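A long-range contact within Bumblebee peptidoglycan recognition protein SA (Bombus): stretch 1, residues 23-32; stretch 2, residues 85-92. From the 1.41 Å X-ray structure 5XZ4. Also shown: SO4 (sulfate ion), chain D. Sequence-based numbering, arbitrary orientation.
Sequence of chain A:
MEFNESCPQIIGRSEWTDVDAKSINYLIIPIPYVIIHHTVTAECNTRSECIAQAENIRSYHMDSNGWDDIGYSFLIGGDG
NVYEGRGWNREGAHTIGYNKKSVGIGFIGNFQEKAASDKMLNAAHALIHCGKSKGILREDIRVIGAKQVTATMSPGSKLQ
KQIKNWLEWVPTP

Stretch 1, residues 23-32: SINYLIIPIP
Stretch 2, residues 85-92: GRGWNREG

Two segments of one chain, largely without regular structure and extended where they pair, meet through a single backbone bridge, with aliphatic side chains packed along one part of the seam and a sulfate ion and waters tying the polar parts together; 587 Å² is buried, both sides summed. The bridge pairs Y26 with R90, whose CA atoms lie 4.6 Å apart. Both residues are extended (phi/psi -94/139 for Y26, -118/145 for R90), as are N25 (-63/153), L27 (-69/151) and E91 (-57/139), whereas W88 (-71/-21) and N89 (-117/-2) are turned; I31-P32 begins a strand. G87 (83/-166) has a positive phi, which by itself favours glycine. The two backbones run antiparallel here: as the first passes from N25 to L27, its partners pass from E91 back to N89.

Two hydrogen bonds frame the bridge. E91 N donates to N25 O (2.9 Å, nearly straight at 175°), and L27 N donates to N89 O (2.9 Å, 159°). The same carbonyls receive CA-H...O contacts, R90 CA to N25 O at 3.6 Å and Y26 CA to N89 O at 3.4 Å.

I24 and L27 supply most of the apolar packing. I24 (m, t) points toward stretch 2; its CG2 lies 3.3 Å from E91 O and its CD1 3.6 Å from R86 NH1, over one face of the guanidinium. R86 (m, t, t, chi4 -133°) reaches forward within its own stretch, NH1 donating to E91 O at 2.9 Å, so the carbonyl against which I24 packs also has a hydrogen-bond donor. L27 (m, t) leaves sideways, placing CD1 3.5 Å from W88 O. I31 (m, t) brings CD1 to 3.3 Å from W88 O, and I29 (chi1 -94°, chi2 64°) sets CD1 3.6 Å from N89 OD1. These branched aliphatic chains fill space over R86, E91 and W88 (m, chi2 122°) without needing polar partners; W88 O is buried with none. N89 (m, chi2 -84°) points CA-to-CB away, but its end comes nearer. The peptide before P30 is cis.

Y26 (m, chi2 -10°) and R90 (m, t, t, chi4 89°) both have CA-to-CB bonds directed away overall, yet their polar ends converge on the sulfate, probably from the crystallisation liquor. R90 NE donates to SO4 O4 (2.9 Å) and R90 NH2 to SO4 O2 (2.7 Å), a two-pronged grip that suits a planar guanidinium. Y26 OH donates to SO4 O2 (2.9 Å), I24 N to SO4 O4 (3.1 Å), and S23 OG (chi1 t) to SO4 O3 at a very short 2.3 Å.

E91 (m, t, chi3 6°) leaves sideways, its CD 3.6 Å from CB of N25 (m, chi2 165°). Water 1 donates to E91 OE1 (2.7 Å) and N25 OD1 (3.1 Å), water 2 to E91 OE2 (2.7 Å) and Y26 O (2.9 Å). The oxygen of water 3 lies 2.7 Å from L27 O and 2.8 Å from N89 O.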

# COMPACT_ATOMS: atom_id res chain seq x y z
N SER A 23 17.63 -8.26 -0.31
CA SER A 23 16.87 -9.38 0.28
C SER A 23 16.11 -8.94 1.54
O SER A 23 16.64 -8.20 2.38
CB SER A 23 17.81 -10.55 0.60
OG SER A 23 17.09 -11.74 0.91
N ILE A 24 14.86 -9.39 1.64
CA ILE A 24 13.96 -9.05 2.75
C ILE A 24 13.34 -10.34 3.28
O ILE A 24 12.95 -11.23 2.50
CB ILE A 24 12.86 -8.06 2.30
CG1 ILE A 24 13.50 -6.75 1.83
CG2 ILE A 24 11.83 -7.77 3.40
CD1 ILE A 24 12.56 -5.86 1.04
N ASN A 25 13.21 -10.42 4.60
CA ASN A 25 12.60 -11.58 5.24
C ASN A 25 11.12 -11.78 4.85
O ASN A 25 10.43 -10.84 4.47
CB ASN A 25 12.77 -11.48 6.75
CG ASN A 25 14.21 -11.69 7.20
OD1 ASN A 25 14.56 -11.37 8.33
ND2 ASN A 25 15.05 -12.26 6.34
N TYR A 26 10.67 -13.04 4.90
CA TYR A 26 9.36 -13.42 4.38
C TYR A 26 8.26 -13.41 5.44
O TYR A 26 8.50 -13.85 6.58
CB TYR A 26 9.43 -14.83 3.79
CG TYR A 26 10.36 -15.01 2.60
CD1 TYR A 26 10.95 -13.91 1.94
CD2 TYR A 26 10.62 -16.30 2.10
CE1 TYR A 26 11.80 -14.08 0.85
CE2 TYR A 26 11.46 -16.47 1.00
CZ TYR A 26 12.04 -15.36 0.38
OH TYR A 26 12.87 -15.54 -0.71
N LEU A 27 7.07 -12.91 5.05
CA LEU A 27 5.84 -12.95 5.86
C LEU A 27 5.31 -14.37 6.00
O LEU A 27 5.49 -15.20 5.11
CB LEU A 27 4.71 -12.15 5.20
CG LEU A 27 4.95 -10.64 5.12
CD1 LEU A 27 3.87 -9.98 4.29
CD2 LEU A 27 5.05 -10.00 6.50
N ILE A 28 4.63 -14.62 7.11
CA ILE A 28 3.81 -15.84 7.22
C ILE A 28 2.47 -15.59 6.50
O ILE A 28 1.85 -14.51 6.64
CB ILE A 28 3.62 -16.17 8.71
CG1 ILE A 28 4.97 -16.48 9.34
CG2 ILE A 28 2.61 -17.30 8.90
CD1 ILE A 28 5.41 -17.91 9.18
N ILE A 29 2.03 -16.58 5.71
CA ILE A 29 0.83 -16.49 4.83
C ILE A 29 -0.15 -17.59 5.27
O ILE A 29 0.31 -18.72 5.46
CB ILE A 29 1.18 -16.62 3.30
CG1 ILE A 29 1.39 -15.24 2.63
CG2 ILE A 29 0.03 -17.11 2.43
CD1 ILE A 29 2.52 -14.35 3.07
N PRO A 30 -1.45 -17.31 5.45
CA PRO A 30 -2.11 -16.04 5.10
C PRO A 30 -1.93 -14.93 6.14
O PRO A 30 -1.73 -15.19 7.33
CB PRO A 30 -3.59 -16.44 4.95
CG PRO A 30 -3.74 -17.63 5.83
CD PRO A 30 -2.43 -18.38 5.75
N ILE A 31 -2.08 -13.70 5.65
CA ILE A 31 -1.76 -12.49 6.41
C ILE A 31 -3.01 -11.92 7.13
O ILE A 31 -4.08 -11.87 6.53
CB ILE A 31 -1.20 -11.44 5.41
CG1 ILE A 31 0.07 -11.96 4.74
CG2 ILE A 31 -0.97 -10.08 6.07
CD1 ILE A 31 0.34 -11.31 3.39
N PRO A 32 -2.85 -11.45 8.39
CA PRO A 32 -4.02 -11.01 9.18
C PRO A 32 -4.47 -9.55 9.03
O PRO A 32 -5.64 -9.25 9.29
CB PRO A 32 -3.60 -11.30 10.62
CG PRO A 32 -2.11 -11.15 10.59
CD PRO A 32 -1.70 -11.72 9.27
N GLY A 85 5.31 -3.21 -4.81
CA GLY A 85 6.52 -2.77 -4.12
C GLY A 85 7.21 -4.00 -3.56
O GLY A 85 7.63 -4.88 -4.32
N ARG A 86 7.17 -4.14 -2.23
CA ARG A 86 7.66 -5.36 -1.60
C ARG A 86 6.75 -6.59 -1.87
O ARG A 86 7.21 -7.73 -1.71
CB ARG A 86 7.84 -5.17 -0.10
CG ARG A 86 8.96 -4.20 0.23
CD ARG A 86 9.06 -3.90 1.72
NE ARG A 86 10.13 -2.91 1.96
CZ ARG A 86 11.08 -3.00 2.89
NH1 ARG A 86 11.13 -3.99 3.79
NH2 ARG A 86 12.01 -2.04 2.93
N GLY A 87 5.49 -6.35 -2.26
CA GLY A 87 4.58 -7.40 -2.72
C GLY A 87 3.88 -8.13 -1.59
O GLY A 87 3.89 -7.73 -0.43
N TRP A 88 3.29 -9.26 -1.95
CA TRP A 88 2.47 -10.02 -1.00
C TRP A 88 3.27 -10.72 0.08
O TRP A 88 2.71 -11.06 1.12
CB TRP A 88 1.70 -11.12 -1.74
CG TRP A 88 0.59 -10.68 -2.61
CD1 TRP A 88 0.46 -10.94 -3.98
CD2 TRP A 88 -0.64 -10.04 -2.21
NE1 TRP A 88 -0.76 -10.46 -4.42
CE2 TRP A 88 -1.44 -9.90 -3.38
CE3 TRP A 88 -1.13 -9.53 -0.98
CZ2 TRP A 88 -2.72 -9.31 -3.35
CZ3 TRP A 88 -2.40 -8.93 -0.95
CH2 TRP A 88 -3.17 -8.82 -2.15
N ASN A 89 4.56 -10.95 -0.12
CA ASN A 89 5.27 -11.98 0.65
C ASN A 89 6.41 -11.51 1.55
O ASN A 89 7.04 -12.32 2.22
CB ASN A 89 5.73 -13.09 -0.29
CG ASN A 89 4.58 -13.98 -0.76
OD1 ASN A 89 4.18 -14.92 -0.07
ND2 ASN A 89 4.04 -13.67 -1.92
N ARG A 90 6.70 -10.21 1.53
CA ARG A 90 7.89 -9.69 2.21
C ARG A 90 7.57 -8.72 3.33
O ARG A 90 6.62 -7.92 3.22
CB ARG A 90 8.86 -9.08 1.19
CG ARG A 90 9.56 -10.16 0.37
CD ARG A 90 10.28 -9.63 -0.86
NE ARG A 90 11.06 -10.70 -1.51
CZ ARG A 90 10.60 -11.52 -2.46
NH1 ARG A 90 9.34 -11.44 -2.89
NH2 ARG A 90 11.41 -12.43 -2.99
N GLU A 91 8.38 -8.76 4.39
CA GLU A 91 8.23 -7.86 5.54
C GLU A 91 8.30 -6.40 5.08
O GLU A 91 9.09 -6.03 4.20
CB GLU A 91 9.28 -8.16 6.61
CG GLU A 91 9.02 -9.46 7.37
CD GLU A 91 10.05 -9.76 8.44
OE1 GLU A 91 10.94 -8.91 8.69
OE2 GLU A 91 9.97 -10.85 9.07
N GLY A 92 7.45 -5.58 5.66
CA GLY A 92 7.34 -4.18 5.24
C GLY A 92 8.34 -3.24 5.88
O GLY A 92 9.04 -3.61 6.83
S SO4 D . 14.71 -12.18 -1.39
O1 SO4 D . 15.63 -11.59 -2.39
O2 SO4 D . 13.86 -13.21 -2.03
O3 SO4 D . 15.50 -12.90 -0.37
O4 SO4 D . 13.85 -11.14 -0.76
O HOH W 1 13.25 -9.18 10.09
O HOH W 2 7.92 -12.61 9.10
O HOH W 3 5.97 -14.91 2.51